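PDB 3QOO: uncharacterized protein from Thermanaerovibrio acidaminovorans, which is of unknown function but adopts the hot-dog fold of the fluoroacetyl-CoA thioesterase family and may therefore act on acyl-CoA thioesters. Local coordinates for residues 50-55 with 87-92; 70-75 with 114-119; 83-88 with 103-108. All blocks are in the same frame, centred on the assembly; numbering follows the deposited sequence.

Contact 1. Residues 50-55 with 87-92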
loop_
_atom_site.group_PDB
_atom_site.type_symbol
_atom_site.label_atom_id
_atom_site.label_comp_id
_atom_site.label_asym_id
_atom_site.label_seq_id
_atom_site.Cartn_x
_atom_site.Cartn_y
_atom_site.Cartn_z
ATOM N N GLN A 50 9.867 1.553 -4.049
ATOM C CA GLN A 50 11.025 1.425 -4.920
ATOM C C GLN A 50 11.840 2.708 -4.973
ATOM O O GLN A 50 13.074 2.670 -4.836
ATOM C CB GLN A 50 10.591 1.043 -6.340
ATOM C CG GLN A 50 11.777 0.924 -7.278
ATOM C CD GLN A 50 11.406 0.552 -8.675
ATOM O OE1 GLN A 50 10.277 0.139 -8.924
ATOM N NE2 GLN A 50 12.369 0.629 -9.595
ATOM N N LEU A 51 11.170 3.826 -5.168
ATOM C CA LEU A 51 11.881 5.106 -5.216
ATOM C C LEU A 51 12.472 5.500 -3.886
ATOM O O LEU A 51 13.581 6.024 -3.851
ATOM C CB LEU A 51 10.967 6.211 -5.710
ATOM C CG LEU A 51 10.863 6.377 -7.201
ATOM C CD1 LEU A 51 9.869 7.462 -7.523
ATOM C CD2 LEU A 51 12.192 6.669 -7.808
ATOM N N ALA A 52 11.761 5.259 -2.787
ATOM C CA ALA A 52 12.287 5.611 -1.481
ATOM C C ALA A 52 13.572 4.831 -1.228
ATOM O O ALA A 52 14.544 5.385 -0.709
ATOM C CB ALA A 52 11.235 5.313 -0.410
ATOM N N VAL A 53 13.578 3.552 -1.578
ATOM C CA VAL A 53 14.779 2.746 -1.397
ATOM C C VAL A 53 15.893 3.282 -2.299
ATOM O O VAL A 53 17.068 3.353 -1.877
ATOM C CB VAL A 53 14.485 1.260 -1.700
ATOM C CG1 VAL A 53 15.761 0.428 -1.778
ATOM C CG2 VAL A 53 13.571 0.663 -0.638
ATOM N N GLU A 54 15.582 3.651 -3.537
ATOM C CA GLU A 54 16.578 4.253 -4.440
ATOM C C GLU A 54 17.157 5.568 -3.924
ATOM O O GLU A 54 18.296 5.897 -4.242
ATOM C CB GLU A 54 15.997 4.425 -5.860
ATOM C CG GLU A 54 15.821 3.084 -6.567
ATOM C CD GLU A 54 15.183 3.158 -7.934
ATOM O OE1 GLU A 54 15.039 4.301 -8.461
ATOM O OE2 GLU A 54 14.840 2.051 -8.464
ATOM N N ILE A 55 16.407 6.328 -3.149
ATOM C CA ILE A 55 16.916 7.567 -2.596
ATOM C C ILE A 55 17.814 7.290 -1.409
ATOM O O ILE A 55 18.873 7.898 -1.274
ATOM C CB ILE A 55 15.744 8.483 -2.154
ATOM C CG1 ILE A 55 14.940 8.956 -3.362
ATOM C CG2 ILE A 55 16.234 9.670 -1.330
ATOM C CD1 ILE A 55 13.596 9.485 -3.049
ATOM N N PHE A 87 6.248 9.263 -10.997
ATOM C CA PHE A 87 6.323 9.303 -9.550
ATOM C C PHE A 87 7.473 10.171 -9.118
ATOM O O PHE A 87 8.596 10.024 -9.630
ATOM C CB PHE A 87 6.535 7.908 -8.978
ATOM C CG PHE A 87 5.356 6.996 -9.048
ATOM C CD1 PHE A 87 4.684 6.641 -7.892
ATOM C CD2 PHE A 87 4.949 6.444 -10.246
ATOM C CE1 PHE A 87 3.624 5.738 -7.930
ATOM C CE2 PHE A 87 3.851 5.573 -10.265
ATOM C CZ PHE A 87 3.196 5.225 -9.120
ATOM N N THR A 88 7.193 11.057 -8.157
ATOM C CA THR A 88 8.216 11.889 -7.535
ATOM C C THR A 88 8.159 11.621 -6.040
ATOM O O THR A 88 7.090 11.788 -5.430
ATOM C CB THR A 88 7.978 13.379 -7.791
ATOM O OG1 THR A 88 7.861 13.606 -9.192
ATOM C CG2 THR A 88 9.151 14.202 -7.237
ATOM N N VAL A 89 9.272 11.148 -5.485
ATOM C CA VAL A 89 9.395 10.901 -4.079
ATOM C C VAL A 89 10.478 11.787 -3.494
ATOM O O VAL A 89 11.561 11.865 -4.068
ATOM C CB VAL A 89 9.636 9.399 -3.810
ATOM C CG1 VAL A 89 9.935 9.135 -2.348
ATOM C CG2 VAL A 89 8.397 8.584 -4.243
ATOM N N THR A 90 10.157 12.444 -2.391
ATOM C CA THR A 90 10.952 13.540 -1.835
ATOM C C THR A 90 11.139 13.371 -0.343
ATOM O O THR A 90 10.180 13.078 0.365
ATOM C CB THR A 90 10.240 14.889 -2.046
ATOM O OG1 THR A 90 9.927 15.045 -3.435
ATOM C CG2 THR A 90 11.102 16.059 -1.572
ATOM N N VAL A 91 12.342 13.592 0.161
ATOM C CA VAL A 91 12.573 13.600 1.602
ATOM C C VAL A 91 11.842 14.778 2.238
ATOM O O VAL A 91 12.101 15.950 1.893
ATOM C CB VAL A 91 14.062 13.652 1.949
ATOM C CG1 VAL A 91 14.253 13.788 3.462
ATOM C CG2 VAL A 91 14.773 12.421 1.363
ATOM N N ASP A 92 10.917 14.483 3.146
ATOM C CA ASP A 92 10.127 15.499 3.834
ATOM C C ASP A 92 10.784 15.931 5.141
ATOM O O ASP A 92 10.954 17.125 5.394
ATOM C CB ASP A 92 8.709 14.965 4.098
ATOM C CG ASP A 92 7.843 15.979 4.786
ATOM O OD1 ASP A 92 7.501 16.978 4.126
ATOM O OD2 ASP A 92 7.526 15.787 5.979
#
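L51 and I55 rest on V89 and its strand neighbours F87 and V91 where helix 41-56 lies against the curved antiparallel sheet, the helix-in-sheet packing that defines the hot-dog fold. The contact is a worked example of a helix seated on a strand by apolar groups: the short axes of 50-55 and 87-92 pass 8.4 Å apart at 48°, and every touching residue is buried.

Among the methyl contacts, V89 does most of the work, because its two branches are shared between successive helix turns. With CG1 anti to the backbone N (chi1 173°), that methyl reaches I55 CD1 at 3.7 Å; A52 is only a marginal neighbour of it. CG2, set beside the backbone N, meets L51 CD1 at 3.8 Å. V89 is thus gripped between two residues four apart in the helix. On either side of V89 the packing continues along the strand: L51 CD1 also lies 3.7 Å from F87 CB, while I55 CG2 approaches V91 CG2 at 4.1 Å.

Polar groups act elsewhere. Q50 NE2 donates to E54 OE2 on its syn side, a nearly straight bond within one helix turn, and Q50 and V53 pack on R31 of the second subunit. On the strand, F87 and V89 share backbone bonds with M18 and R16 of the edge strand 15-21.

A third kind of contact sets methyl against carbonyl. L51 CD1 stands 3.6 Å from F87 O, and I55 CD1 settles on the next-but-one peptide group, 3.3 Å from V89 O.

Contact 2. Residues 70-75 with 114-119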
loop_
_atom_site.group_PDB
_atom_site.type_symbol
_atom_site.label_atom_id
_atom_site.label_comp_id
_atom_site.label_asym_id
_atom_site.label_seq_id
_atom_site.Cartn_x
_atom_site.Cartn_y
_atom_site.Cartn_z
ATOM N N ARG A 70 5.708 2.783 7.867
ATOM C CA ARG A 70 4.357 3.266 7.654
ATOM C C ARG A 70 4.223 3.821 6.272
ATOM O O ARG A 70 5.140 4.536 5.798
ATOM C CB ARG A 70 4.051 4.376 8.680
ATOM C CG ARG A 70 2.881 5.325 8.411
ATOM C CD ARG A 70 2.765 6.302 9.542
ATOM N NE ARG A 70 3.903 7.217 9.681
ATOM C CZ ARG A 70 3.897 8.487 9.301
ATOM N NH1 ARG A 70 2.835 9.026 8.719
ATOM N NH2 ARG A 70 4.971 9.232 9.507
ATOM N N SER A 71 3.119 3.520 5.588
ATOM C CA SER A 71 2.807 4.091 4.280
ATOM C C SER A 71 1.379 4.556 4.236
ATOM O O SER A 71 0.496 3.939 4.860
ATOM C CB SER A 71 3.051 3.088 3.164
ATOM O OG SER A 71 4.430 2.792 3.016
ATOM N N GLU A 72 1.105 5.594 3.483
ATOM C CA GLU A 72 -0.240 6.098 3.217
ATOM C C GLU A 72 -0.335 6.509 1.777
ATOM O O GLU A 72 0.623 7.119 1.241
ATOM C CB GLU A 72 -0.541 7.280 4.131
ATOM C CG GLU A 72 -1.928 7.829 4.045
ATOM C CD GLU A 72 -2.289 8.805 5.132
ATOM O OE1 GLU A 72 -3.429 9.381 5.001
ATOM O OE2 GLU A 72 -1.389 9.103 6.023
ATOM N N VAL A 73 -1.439 6.187 1.117
ATOM C CA VAL A 73 -1.703 6.587 -0.256
ATOM C C VAL A 73 -3.088 7.183 -0.338
ATOM O O VAL A 73 -4.040 6.627 0.235
ATOM C CB VAL A 73 -1.557 5.387 -1.244
ATOM C CG1 VAL A 73 -1.938 5.790 -2.682
ATOM C CG2 VAL A 73 -0.157 4.845 -1.193
ATOM N N HIS A 74 -3.207 8.301 -1.041
ATOM C CA HIS A 74 -4.493 8.886 -1.413
ATOM C C HIS A 74 -4.663 8.793 -2.916
ATOM O O HIS A 74 -3.840 9.281 -3.679
ATOM C CB HIS A 74 -4.581 10.360 -1.010
ATOM C CG HIS A 74 -4.454 10.602 0.455
ATOM N ND1 HIS A 74 -4.553 11.875 0.992
ATOM C CD2 HIS A 74 -4.215 9.775 1.505
ATOM C CE1 HIS A 74 -4.372 11.817 2.303
ATOM N NE2 HIS A 74 -4.177 10.549 2.644
ATOM N N ASN A 75 -5.716 8.141 -3.355
ATOM C CA ASN A 75 -6.020 8.099 -4.757
ATOM C C ASN A 75 -6.780 9.340 -5.116
ATOM O O ASN A 75 -7.683 9.777 -4.390
ATOM C CB ASN A 75 -6.823 6.863 -5.095
ATOM C CG ASN A 75 -5.972 5.639 -5.086
ATOM O OD1 ASN A 75 -5.073 5.507 -5.909
ATOM N ND2 ASN A 75 -6.217 4.752 -4.134
ATOM N N THR A 114 -1.266 10.689 -4.320
ATOM C CA THR A 114 -0.249 11.224 -3.435
ATOM C C THR A 114 0.019 10.203 -2.339
ATOM O O THR A 114 -0.774 9.263 -2.148
ATOM C CB THR A 114 -0.665 12.547 -2.830
ATOM O OG1 THR A 114 -1.914 12.413 -2.188
ATOM C CG2 THR A 114 -0.700 13.650 -3.913
ATOM N N GLY A 115 1.109 10.357 -1.615
ATOM C CA GLY A 115 1.426 9.434 -0.568
ATOM C C GLY A 115 2.484 9.885 0.377
ATOM O O GLY A 115 3.092 10.952 0.171
ATOM N N LEU A 116 2.745 9.069 1.390
ATOM C CA LEU A 116 3.887 9.265 2.232
ATOM C C LEU A 116 4.387 7.906 2.694
ATOM O O LEU A 116 3.632 6.929 2.766
ATOM C CB LEU A 116 3.604 10.142 3.388
ATOM C CG LEU A 116 2.802 9.612 4.512
ATOM C CD1 LEU A 116 3.514 8.510 5.362
ATOM C CD2 LEU A 116 2.393 10.780 5.436
ATOM N N GLN A 117 5.665 7.869 3.063
ATOM C CA GLN A 117 6.273 6.665 3.595
ATOM C C GLN A 117 7.312 7.036 4.642
ATOM O O GLN A 117 8.150 7.921 4.403
ATOM C CB GLN A 117 6.886 5.826 2.491
ATOM C CG GLN A 117 7.406 4.455 2.977
ATOM C CD GLN A 117 7.745 3.563 1.824
ATOM O OE1 GLN A 117 8.913 3.451 1.437
ATOM N NE2 GLN A 117 6.719 2.948 1.226
ATOM N N GLU A 118 7.265 6.388 5.795
ATOM C CA GLU A 118 8.266 6.512 6.819
ATOM C C GLU A 118 9.115 5.259 6.765
ATOM O O GLU A 118 8.570 4.157 6.797
ATOM C CB GLU A 118 7.635 6.663 8.184
ATOM C CG GLU A 118 8.619 6.774 9.348
ATOM C CD GLU A 118 7.957 6.835 10.684
ATOM O OE1 GLU A 118 6.759 7.179 10.754
ATOM O OE2 GLU A 118 8.660 6.517 11.669
ATOM N N ARG A 119 10.429 5.440 6.703
ATOM C CA ARG A 119 11.365 4.305 6.686
ATOM C C ARG A 119 12.363 4.467 7.844
ATOM O O ARG A 119 12.682 5.596 8.250
ATOM C CB ARG A 119 12.125 4.250 5.349
ATOM C CG ARG A 119 11.201 4.136 4.152
ATOM C CD ARG A 119 11.908 3.846 2.831
ATOM N NE ARG A 119 12.545 2.538 2.807
ATOM C CZ ARG A 119 11.912 1.386 2.617
ATOM N NH1 ARG A 119 10.590 1.343 2.337
ATOM N NH2 ARG A 119 12.602 0.253 2.697
#
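Q117 meets S71 across an antiparallel pair of strands, on the face of the sheet that helix 41-56 covers. From Q117 CB, 3.9 Å from S71 OG, the chain runs extended, CG lying anti to the backbone N (chi1 -173°). Q117 CG comes to 3.4 Å from S71 OG. Beyond CD the tip nitrogen NE2 donates to the same S71 OG at 2.9 Å, the hydroxyl oxygen lying 19° out of the amide plane. NE2 has a second partner in T49 OG1 of the helix. At the other branch of the tip, OE1 accepts from R119 NH1, which sits above the carbonyl plane; both ends of this buried amide are therefore engaged.

The face bearing R70, E72 and H74 is largely polar, with L116 among the charged groups. R70 grips E118 side-on in a salt bridge: R70 NE and NH2 both donate to a single oxygen, E118 OE1, at 3.1 and 3.0 Å, with that oxygen in the guanidinium plane, while L116 CD1 covers one guanidinium face. E118 OE2 also pairs with R98. Residues 70-74 bond in turn to the equivalent strand of the second subunit, giving the continuous sheet typical of a hot-dog dimer.

Contact 3. Residues 83-88 with 103-108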
loop_
_atom_site.group_PDB
_atom_site.type_symbol
_atom_site.label_atom_id
_atom_site.label_comp_id
_atom_site.label_asym_id
_atom_site.label_seq_id
_atom_site.Cartn_x
_atom_site.Cartn_y
_atom_site.Cartn_z
ATOM N N ASP A 83 -1.257 4.002 -19.430
ATOM C CA ASP A 83 -0.818 5.321 -18.975
ATOM C C ASP A 83 0.607 5.259 -18.503
ATOM O O ASP A 83 1.051 4.230 -18.055
ATOM C CB ASP A 83 -1.684 5.716 -17.791
ATOM C CG ASP A 83 -1.655 7.187 -17.442
ATOM O OD1 ASP A 83 -1.212 8.041 -18.247
ATOM O OD2 ASP A 83 -2.182 7.504 -16.342
ATOM N N ASP A 84 1.327 6.365 -18.656
ATOM C CA ASP A 84 2.648 6.540 -18.061
ATOM C C ASP A 84 2.514 7.482 -16.909
ATOM O O ASP A 84 2.134 8.647 -17.070
ATOM C CB ASP A 84 3.650 7.047 -19.080
ATOM C CG ASP A 84 4.049 5.960 -20.000
ATOM O OD1 ASP A 84 4.633 4.981 -19.513
ATOM O OD2 ASP A 84 3.782 6.074 -21.190
ATOM N N VAL A 85 2.813 6.978 -15.733
ATOM C CA VAL A 85 2.705 7.712 -14.481
ATOM C C VAL A 85 4.081 8.088 -13.950
ATOM O O VAL A 85 4.914 7.213 -13.721
ATOM C CB VAL A 85 1.924 6.888 -13.414
ATOM C CG1 VAL A 85 1.753 7.688 -12.158
ATOM C CG2 VAL A 85 0.567 6.453 -13.970
ATOM N N THR A 86 4.301 9.393 -13.801
ATOM C CA THR A 86 5.552 9.892 -13.233
ATOM C C THR A 86 5.401 9.989 -11.713
ATOM O O THR A 86 4.542 10.713 -11.214
ATOM C CB THR A 86 5.924 11.246 -13.825
ATOM O OG1 THR A 86 6.053 11.081 -15.231
ATOM C CG2 THR A 86 7.197 11.813 -13.236
ATOM N N PHE A 87 6.248 9.263 -10.997
ATOM C CA PHE A 87 6.323 9.303 -9.550
ATOM C C PHE A 87 7.473 10.171 -9.118
ATOM O O PHE A 87 8.596 10.024 -9.630
ATOM C CB PHE A 87 6.535 7.908 -8.978
ATOM C CG PHE A 87 5.356 6.996 -9.048
ATOM C CD1 PHE A 87 4.684 6.641 -7.892
ATOM C CD2 PHE A 87 4.949 6.444 -10.246
ATOM C CE1 PHE A 87 3.624 5.738 -7.930
ATOM C CE2 PHE A 87 3.851 5.573 -10.265
ATOM C CZ PHE A 87 3.196 5.225 -9.120
ATOM N N THR A 88 7.193 11.057 -8.157
ATOM C CA THR A 88 8.216 11.889 -7.535
ATOM C C THR A 88 8.159 11.621 -6.040
ATOM O O THR A 88 7.090 11.788 -5.430
ATOM C CB THR A 88 7.978 13.379 -7.791
ATOM O OG1 THR A 88 7.861 13.606 -9.192
ATOM C CG2 THR A 88 9.151 14.202 -7.237
HETATM N N MSE A 103 5.194 11.636 -1.651
HETATM C CA MSE A 103 5.065 11.094 -2.998
HETATM C C MSE A 103 3.955 11.804 -3.737
HETATM O O MSE A 103 2.892 12.097 -3.172
HETATM C CB MSE A 103 4.757 9.582 -2.937
HETATM C CG MSE A 103 4.633 8.878 -4.255
HETATM SE SE MSE A 103 2.847 8.909 -5.035
HETATM C CE MSE A 103 2.070 7.409 -4.037
ATOM N N LYS A 104 4.204 12.059 -5.015
ATOM C CA LYS A 104 3.187 12.504 -5.929
ATOM C C LYS A 104 3.327 11.722 -7.210
ATOM O O LYS A 104 4.430 11.511 -7.693
ATOM C CB LYS A 104 3.273 14.026 -6.191
ATOM C CG LYS A 104 2.030 14.639 -6.832
ATOM C CD LYS A 104 2.003 16.147 -6.611
ATOM C CE LYS A 104 0.798 16.806 -7.275
ATOM N NZ LYS A 104 0.814 18.270 -6.994
ATOM N N ALA A 105 2.203 11.284 -7.732
ATOM C CA ALA A 105 2.100 10.551 -8.983
ATOM C C ALA A 105 1.218 11.341 -9.915
ATOM O O ALA A 105 0.091 11.692 -9.580
ATOM C CB ALA A 105 1.544 9.148 -8.735
ATOM N N ASP A 106 1.728 11.581 -11.120
ATOM C CA ASP A 106 1.071 12.411 -12.111
ATOM C C ASP A 106 1.161 11.728 -13.462
ATOM O O ASP A 106 2.047 10.922 -13.732
ATOM C CB ASP A 106 1.774 13.778 -12.202
ATOM C CG ASP A 106 1.927 14.450 -10.859
ATOM O OD1 ASP A 106 3.074 14.574 -10.355
ATOM O OD2 ASP A 106 0.911 14.832 -10.288
ATOM N N ASP A 107 0.236 12.053 -14.331
ATOM C CA ASP A 107 0.352 11.653 -15.700
ATOM C C ASP A 107 0.088 12.869 -16.531
ATOM O O ASP A 107 -0.061 13.971 -16.000
ATOM C CB ASP A 107 -0.551 10.448 -15.967
ATOM C CG ASP A 107 -2.056 10.776 -15.965
ATOM O OD1 ASP A 107 -2.427 11.968 -16.009
ATOM O OD2 ASP A 107 -2.880 9.836 -15.883
ATOM N N PRO A 108 0.063 12.703 -17.850
ATOM C CA PRO A 108 -0.121 13.863 -18.712
ATOM C C PRO A 108 -1.391 14.682 -18.437
ATOM O O PRO A 108 -1.479 15.862 -18.809
ATOM C CB PRO A 108 -0.220 13.232 -20.111
ATOM C CG PRO A 108 0.497 11.910 -19.969
ATOM C CD PRO A 108 0.199 11.444 -18.612
HETATM O O HOH W 1 5.353 13.319 -10.150
#
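T86 with D106 and T88 with K104 form the hydrogen-bonded pairs of an antiparallel contact at the open end of the hairpin made by strands 84-95 and 98-107. Its backbone bonds are regular: T86 N reaches D106 O at 2.7 Å and T88 N reaches K104 O at 2.8 Å, each answered by a bond in the reverse direction.

The two sides of the hairpin differ in character. On the side turned to helix 41-56, F87 and A105 form a non-hydrogen-bonded pair whose side chains make a CH-pi contact. A105 CB stands over the centre of the F87 ring, 4.1 Å from the centroid and 12° off the normal, and V85 CG1 presses on the same methyl at 3.7 Å. The selenomethionine M103 adds a Met-aromatic contact, its SE lying obliquely 4.1 Å from F87 CD1. F44 of the helix also packs on A105.

On the other side, T86 O, T88 OG1 and D106 OD1 all lie within hydrogen-bonding distance of one water, which has more acceptors around it than protons to give; D106 OD1 is the closest of the three to the water, at 2.6 Å. T88 OG1 is held as well by R17 of strand 15-21.

At the strand ends two acids converge. D83 OD2 and D107 OD2 are only 2.5 Å apart, a distance that suggests one of the acids is protonated; the carboxylate planes stand 64° apart. D107 OD1 is occupied separately, by H109 N and by R134 of the second subunit, and F135 of that subunit packs on both acids. Such a long hairpin, apolar towards the central helix and polar behind, is a building block of the hot-dog sheet.

How the contacts relate
Together the three contacts sample one hot-dog domain from helix to dimer edge. The centres of contacts 1 and 2 lie about 11 Å apart. Contact 3 is centred about 13 Å from contact 1 and about 15 Å from contact 2. All reach the same five-stranded sheet: contacts 1 and 3 share strand 84-95, with F87 and T88 in both, whereas strands 98-107 and 110-123 are neighbours that join contact 3 to contact 2. Along the chain 50-55 comes first, then 70-75; 83-88 and 87-92 overlap, followed by 103-108 and 114-119. A52 touches Q117 and R119, so one helix bridges both halves of the sheet, while strand 64-75 carries it on into the second subunit.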